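PDB 4EGU: histidine triad (HIT) protein from Clostridium difficile, which binds guanosine monophosphate and a zinc ion and, as a histidine triad family member, probably acts as a nucleotide hydrolase or transferase. Local coordinates for residues F30-L33 with Y39-L42; V68-I73 with Y103-G108. One frame throughout, in Å; residues are numbered along the deposited sequence.

Contact 1. Residues F30-L33 with Y39-L42. With 5GP (guanosine-5'-monophosphate), chain C.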
loop_
_atom_site.group_PDB
_atom_site.type_symbol
_atom_site.label_atom_id
_atom_site.label_comp_id
_atom_site.label_asym_id
_atom_site.label_seq_id
_atom_site.Cartn_x
_atom_site.Cartn_y
_atom_site.Cartn_z
ATOM N N PHE A 30 -2.115 -15.652 0.123
ATOM C CA PHE A 30 -3.188 -16.579 0.367
ATOM C C PHE A 30 -4.502 -15.812 0.453
ATOM O O PHE A 30 -4.524 -14.617 0.717
ATOM C CB PHE A 30 -2.909 -17.436 1.643
ATOM C CG PHE A 30 -2.623 -16.623 2.902
ATOM C CD1 PHE A 30 -1.361 -16.105 3.180
ATOM C CD2 PHE A 30 -3.645 -16.344 3.797
ATOM C CE1 PHE A 30 -1.130 -15.342 4.325
ATOM C CE2 PHE A 30 -3.414 -15.598 4.945
ATOM C CZ PHE A 30 -2.159 -15.090 5.201
ATOM N N ASN A 31 -5.612 -16.489 0.232
ATOM C CA ASN A 31 -6.887 -15.789 0.292
ATOM C C ASN A 31 -7.256 -15.400 1.707
ATOM O O ASN A 31 -7.039 -16.162 2.651
ATOM C CB ASN A 31 -7.974 -16.658 -0.295
ATOM C CG ASN A 31 -7.837 -16.823 -1.788
ATOM O OD1 ASN A 31 -7.359 -15.930 -2.505
ATOM N ND2 ASN A 31 -8.300 -17.949 -2.274
ATOM N N ASP A 32 -7.863 -14.236 1.839
ATOM C CA ASP A 32 -8.355 -13.810 3.129
ATOM C C ASP A 32 -9.512 -14.723 3.528
ATOM O O ASP A 32 -10.340 -15.025 2.692
ATOM C CB ASP A 32 -8.828 -12.371 3.034
ATOM C CG ASP A 32 -9.031 -11.736 4.387
ATOM O OD1 ASP A 32 -10.012 -12.102 5.055
ATOM O OD2 ASP A 32 -8.220 -10.880 4.768
ATOM N N LEU A 33 -9.569 -15.116 4.802
ATOM C CA LEU A 33 -10.649 -15.965 5.310
ATOM C C LEU A 33 -12.020 -15.287 5.216
ATOM O O LEU A 33 -13.039 -15.965 5.096
ATOM C CB LEU A 33 -10.360 -16.335 6.765
ATOM C CG LEU A 33 -11.369 -17.244 7.468
ATOM C CD1 LEU A 33 -11.581 -18.537 6.699
ATOM C CD2 LEU A 33 -10.881 -17.523 8.858
ATOM N N TYR A 39 -11.556 -11.005 -5.469
ATOM C CA TYR A 39 -10.177 -11.292 -5.069
ATOM C C TYR A 39 -9.914 -10.473 -3.800
ATOM O O TYR A 39 -10.033 -9.238 -3.815
ATOM C CB TYR A 39 -9.154 -10.933 -6.164
ATOM C CG TYR A 39 -9.422 -11.621 -7.478
ATOM C CD1 TYR A 39 -9.033 -12.927 -7.713
ATOM C CD2 TYR A 39 -10.116 -10.954 -8.476
ATOM C CE1 TYR A 39 -9.335 -13.551 -8.921
ATOM C CE2 TYR A 39 -10.426 -11.558 -9.667
ATOM C CZ TYR A 39 -10.040 -12.848 -9.889
ATOM O OH TYR A 39 -10.376 -13.436 -11.089
ATOM N N HIS A 40 -9.606 -11.179 -2.711
ATOM C CA HIS A 40 -9.163 -10.555 -1.474
ATOM C C HIS A 40 -8.010 -11.420 -0.986
ATOM O O HIS A 40 -8.209 -12.508 -0.431
ATOM C CB HIS A 40 -10.261 -10.442 -0.439
ATOM C CG HIS A 40 -9.821 -9.679 0.768
ATOM N ND1 HIS A 40 -10.691 -9.292 1.755
ATOM C CD2 HIS A 40 -8.601 -9.218 1.134
ATOM C CE1 HIS A 40 -10.021 -8.638 2.684
ATOM N NE2 HIS A 40 -8.751 -8.580 2.333
ATOM N N ILE A 41 -6.803 -10.959 -1.299
ATOM C CA ILE A 41 -5.592 -11.738 -1.145
ATOM C C ILE A 41 -4.680 -11.040 -0.144
ATOM O O ILE A 41 -4.529 -9.828 -0.192
ATOM C CB ILE A 41 -4.902 -11.887 -2.521
ATOM C CG1 ILE A 41 -5.794 -12.681 -3.479
ATOM C CG2 ILE A 41 -3.533 -12.538 -2.374
ATOM C CD1 ILE A 41 -5.439 -12.501 -4.953
ATOM N N LEU A 42 -4.088 -11.820 0.752
ATOM C CA LEU A 42 -3.103 -11.320 1.706
ATOM C C LEU A 42 -1.720 -11.724 1.211
ATOM O O LEU A 42 -1.486 -12.888 0.906
ATOM C CB LEU A 42 -3.339 -11.929 3.081
ATOM C CG LEU A 42 -4.613 -11.465 3.749
ATOM C CD1 LEU A 42 -5.046 -12.392 4.867
ATOM C CD2 LEU A 42 -4.377 -10.078 4.336
HETATM P P 5GP C . -5.972 -6.721 9.303
HETATM O O1P 5GP C . -7.330 -6.156 9.657
HETATM O O2P 5GP C . -5.109 -7.130 10.463
HETATM O O3P 5GP C . -5.246 -5.795 8.423
HETATM O "O5'" 5GP C . -6.192 -7.938 8.336
HETATM C "C5'" 5GP C . -6.107 -9.258 8.818
HETATM C "C4'" 5GP C . -6.872 -10.166 7.927
HETATM O "O4'" 5GP C . -6.553 -11.518 8.266
HETATM C "C3'" 5GP C . -8.392 -10.034 8.042
HETATM O "O3'" 5GP C . -8.934 -9.535 6.817
HETATM C "C2'" 5GP C . -8.872 -11.482 8.305
HETATM O "O2'" 5GP C . -10.035 -11.873 7.602
HETATM C "C1'" 5GP C . -7.642 -12.321 7.930
HETATM N N9 5GP C . -7.508 -13.567 8.669
HETATM C C8 5GP C . -7.526 -13.669 10.012
HETATM N N7 5GP C . -7.327 -14.950 10.379
HETATM C C5 5GP C . -7.164 -15.660 9.243
HETATM C C6 5GP C . -6.937 -17.008 9.010
HETATM O O6 5GP C . -6.842 -17.875 9.930
HETATM N N1 5GP C . -6.814 -17.347 7.717
HETATM C C2 5GP C . -6.909 -16.464 6.689
HETATM N N2 5GP C . -6.773 -16.945 5.443
HETATM N N3 5GP C . -7.142 -15.154 6.868
HETATM C C4 5GP C . -7.263 -14.774 8.159
HETATM O O HOH W 1 -9.485 -14.020 -3.067
HETATM O O HOH W 2 -10.570 -14.502 -0.113
#
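With CG between its backbone N and carbonyl carbon (chi1 55°), Phe30 turns one ring face to Leu42, whose CB sits 4.2 Å from the ring centroid, displaced toward the rim. Leu42 CD1 reaches Phe30 CE2 at 3.6 Å. At the edge of the same ring, in its plane, lies the guanine amino group N2, which donates to Asn31 O at 2.9 Å. Asp32 CB lies over the centre of the His40 imidazole, 3.6 Å from the ring centroid, and with CG turned away from its own N (chi1 -166°) the carboxylate is aimed at the ribose. In the conformer described, one of two, OD2 of Asp32 accepts from O3' of the nucleotide at 2.6 Å, while OD1 lies near O2' and also takes the amide of Asn34.

These strands form the antiparallel beta hairpin 27-31/39-45 of the HIT fold. Phe30 and Leu42 are a hydrogen-bonded pair, joined N to O both ways; Asn31 and Ile41 form the following non-hydrogen-bonded pair. Beyond strand 27-31, Asp32 N still bonds His40 O at 2.9 Å, almost straight at 179°. Asp32 OD2 stands over the His40 ring without a hydrogen bond to NE2, which is engaged by His104 ND1, while ND1 of His40 bonds Val36 N. One water accepts from His40 N and lies within bonding distance of Asn31 OD1; a second approaches both Asp32 O and His40 O.

Contact 2. Residues V68-I73 with Y103-G108. With 5GP (guanosine-5'-monophosphate), chain C.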
loop_
_atom_site.group_PDB
_atom_site.type_symbol
_atom_site.label_atom_id
_atom_site.label_comp_id
_atom_site.label_asym_id
_atom_site.label_seq_id
_atom_site.Cartn_x
_atom_site.Cartn_y
_atom_site.Cartn_z
ATOM N N VAL A 68 6.201 -6.574 -6.403
ATOM C CA VAL A 68 6.400 -7.405 -7.585
ATOM C C VAL A 68 5.415 -8.590 -7.554
ATOM O O VAL A 68 4.801 -8.916 -8.571
ATOM C CB VAL A 68 7.861 -7.883 -7.692
ATOM C CG1 VAL A 68 7.990 -8.959 -8.777
ATOM C CG2 VAL A 68 8.766 -6.695 -7.976
ATOM N N VAL A 69 5.272 -9.220 -6.389
ATOM C CA VAL A 69 4.340 -10.334 -6.232
ATOM C C VAL A 69 2.898 -9.898 -6.526
ATOM O O VAL A 69 2.182 -10.605 -7.234
ATOM C CB VAL A 69 4.502 -10.970 -4.846
ATOM C CG1 VAL A 69 3.382 -11.965 -4.555
ATOM C CG2 VAL A 69 5.880 -11.619 -4.733
ATOM N N ILE A 70 2.490 -8.750 -5.989
ATOM C CA ILE A 70 1.148 -8.248 -6.257
ATOM C C ILE A 70 0.925 -8.125 -7.766
ATOM O O ILE A 70 -0.098 -8.575 -8.285
ATOM C CB ILE A 70 0.939 -6.893 -5.542
ATOM C CG1 ILE A 70 0.869 -7.099 -4.029
ATOM C CG2 ILE A 70 -0.302 -6.180 -6.082
ATOM C CD1 ILE A 70 0.926 -5.819 -3.214
ATOM N N ASN A 71 1.863 -7.498 -8.463
ATOM C CA ASN A 71 1.703 -7.300 -9.895
ATOM C C ASN A 71 1.707 -8.646 -10.650
ATOM O O ASN A 71 0.968 -8.802 -11.625
ATOM C CB ASN A 71 2.760 -6.373 -10.466
ATOM C CG ASN A 71 2.420 -4.916 -10.281
ATOM O OD1 ASN A 71 1.396 -4.548 -9.687
ATOM N ND2 ASN A 71 3.276 -4.066 -10.821
ATOM N N LYS A 72 2.514 -9.607 -10.201
ATOM C CA LYS A 72 2.529 -10.923 -10.842
ATOM C C LYS A 72 1.177 -11.607 -10.704
ATOM O O LYS A 72 0.707 -12.250 -11.652
ATOM C CB LYS A 72 3.629 -11.798 -10.235
ATOM C CG LYS A 72 5.020 -11.445 -10.731
ATOM C CD LYS A 72 6.099 -12.319 -10.129
ATOM C CE LYS A 72 7.404 -12.242 -10.903
ATOM N NZ LYS A 72 7.249 -12.726 -12.283
ATOM N N ILE A 73 0.566 -11.514 -9.526
ATOM C CA ILE A 73 -0.740 -12.103 -9.300
ATOM C C ILE A 73 -1.778 -11.394 -10.168
ATOM O O ILE A 73 -2.600 -12.042 -10.824
ATOM C CB ILE A 73 -1.109 -12.058 -7.805
ATOM C CG1 ILE A 73 -0.168 -12.911 -6.956
ATOM C CG2 ILE A 73 -2.557 -12.484 -7.584
ATOM C CD1 ILE A 73 -0.269 -12.613 -5.465
ATOM N N TYR A 103 -0.034 -7.182 3.237
ATOM C CA TYR A 103 -0.723 -6.307 2.324
ATOM C C TYR A 103 -1.975 -7.000 1.834
ATOM O O TYR A 103 -1.948 -8.165 1.469
ATOM C CB TYR A 103 0.180 -5.930 1.133
ATOM C CG TYR A 103 1.209 -4.905 1.523
ATOM C CD1 TYR A 103 2.282 -5.207 2.337
ATOM C CD2 TYR A 103 1.050 -3.584 1.146
ATOM C CE1 TYR A 103 3.188 -4.209 2.729
ATOM C CE2 TYR A 103 1.952 -2.585 1.524
ATOM C CZ TYR A 103 3.007 -2.909 2.315
ATOM O OH TYR A 103 3.885 -1.948 2.734
ATOM N N HIS A 104 -3.069 -6.257 1.811
ATOM C CA HIS A 104 -4.311 -6.703 1.196
ATOM C C HIS A 104 -4.331 -6.289 -0.266
ATOM O O HIS A 104 -4.051 -5.129 -0.579
ATOM C CB HIS A 104 -5.513 -6.032 1.858
ATOM C CG HIS A 104 -5.688 -6.292 3.313
ATOM N ND1 HIS A 104 -6.602 -7.212 3.779
ATOM C CD2 HIS A 104 -5.150 -5.668 4.400
ATOM C CE1 HIS A 104 -6.564 -7.184 5.101
ATOM N NE2 HIS A 104 -5.704 -6.256 5.502
ATOM N N ILE A 105 -4.731 -7.221 -1.138
ATOM C CA ILE A 105 -5.093 -6.906 -2.512
ATOM C C ILE A 105 -6.597 -7.120 -2.635
ATOM O O ILE A 105 -7.089 -8.208 -2.338
ATOM C CB ILE A 105 -4.429 -7.827 -3.554
ATOM C CG1 ILE A 105 -2.934 -8.053 -3.347
ATOM C CG2 ILE A 105 -4.695 -7.277 -4.956
ATOM C CD1 ILE A 105 -2.388 -9.164 -4.271
ATOM N N LEU A 106 -7.304 -6.081 -3.083
ATOM C CA LEU A 106 -8.737 -6.179 -3.396
ATOM C C LEU A 106 -8.912 -6.003 -4.890
ATOM O O LEU A 106 -8.389 -5.048 -5.465
ATOM C CB LEU A 106 -9.539 -5.098 -2.685
ATOM C CG LEU A 106 -9.417 -5.087 -1.157
ATOM C CD1 LEU A 106 -10.319 -3.990 -0.587
ATOM C CD2 LEU A 106 -9.714 -6.401 -0.495
ATOM N N ALA A 107 -9.681 -6.876 -5.544
ATOM C CA ALA A 107 -9.878 -6.759 -6.992
ATOM C C ALA A 107 -11.110 -7.550 -7.420
ATOM O O ALA A 107 -11.717 -8.266 -6.631
ATOM C CB ALA A 107 -8.658 -7.254 -7.758
ATOM N N GLY A 108 -11.454 -7.408 -8.700
ATOM C CA GLY A 108 -12.487 -8.231 -9.319
ATOM C C GLY A 108 -13.863 -7.612 -9.288
ATOM O O GLY A 108 -14.826 -8.256 -9.669
HETATM P P 5GP C . -5.972 -6.721 9.303
HETATM O O1P 5GP C . -7.330 -6.156 9.657
HETATM O O2P 5GP C . -5.109 -7.130 10.463
HETATM O O3P 5GP C . -5.246 -5.795 8.423
HETATM O "O5'" 5GP C . -6.192 -7.938 8.336
HETATM C "C5'" 5GP C . -6.107 -9.258 8.818
HETATM C "C4'" 5GP C . -6.872 -10.166 7.927
HETATM O "O4'" 5GP C . -6.553 -11.518 8.266
HETATM C "C3'" 5GP C . -8.392 -10.034 8.042
HETATM O "O3'" 5GP C . -8.934 -9.535 6.817
HETATM C "C2'" 5GP C . -8.872 -11.482 8.305
HETATM O "O2'" 5GP C . -10.035 -11.873 7.602
HETATM C "C1'" 5GP C . -7.642 -12.321 7.930
HETATM N N9 5GP C . -7.508 -13.567 8.669
HETATM C C8 5GP C . -7.526 -13.669 10.012
HETATM N N7 5GP C . -7.327 -14.950 10.379
HETATM C C5 5GP C . -7.164 -15.660 9.243
HETATM C C6 5GP C . -6.937 -17.008 9.010
HETATM O O6 5GP C . -6.842 -17.875 9.930
HETATM N N1 5GP C . -6.814 -17.347 7.717
HETATM C C2 5GP C . -6.909 -16.464 6.689
HETATM N N2 5GP C . -6.773 -16.945 5.443
HETATM N N3 5GP C . -7.142 -15.154 6.868
HETATM C C4 5GP C . -7.263 -14.774 8.159
#
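Tyr103 meets Ile70 through its CB, 4.4 Å from Ile70 CD1, while its ring turns from the helix segment to an edge-to-face contact with His67 and against Val86 and Asn88 of the neighbouring strand 84-90. The other flat group, the His104 imidazole, belongs to the opposite face of the sheet. Its ring meets that of His102 steeply and that of His40 at a half-inclined angle, and the phosphate of the bound GMP lies at its edge, in the ring plane. In the conformer described, one of two, NE2 of His104 donates to O3P at 3.0 Å, nearly straight at 172°. ND1 is taken up by His40, so both ring nitrogens are engaged and the rotation of the ring is fixed.

The helix packs on the sheet through aliphatic side chains, with no hydrogen bond between the two segments. Ile105 points at the helix, and with CG1 placed anti to its carbonyl carbon (chi1 -47°) it carries CD1 to 3.9 Å from Ile70 CG1; the two branches lie alongside, pointing in opposite senses. Ile73, one turn further along the helix, adds its CD1 at 4.2 Å from Ile105 CD1. Phe79 of the short helix 79-82 covers both Ile73 and Ile105. The axes of segments 68-73 and 103-107 run almost parallel, 22° apart and 10.5 Å at closest approach. Elsewhere on the helix, Asn71 ND2 bonds Leu52 O of the second subunit. A long helix packed against one face of an antiparallel sheet, nearly parallel to the triad strand, which presents its nucleotide-binding histidine on the other face, is the alpha-plus-beta layout of the HIT domain.

The two contacts lie in series along the chain: contact 1 closes at strand 39-45 before helix 61-77 opens contact 2. Their centres are 9 Å apart, and they meet in the antiparallel sheet, where strands 39-45 and 103-107 are neighbours joined by a probable backbone bond from Ile105 N to Ile41 O. Contact 1 adds strand 27-31 beside strand 39-45 and contact 2 sets the helix against one face of the sheet. Both reach the same GMP, contact 1 at the base and ribose and contact 2 at the phosphate. One sheet therefore holds the nucleotide on one face and the helix, which also touches the second subunit, on the other.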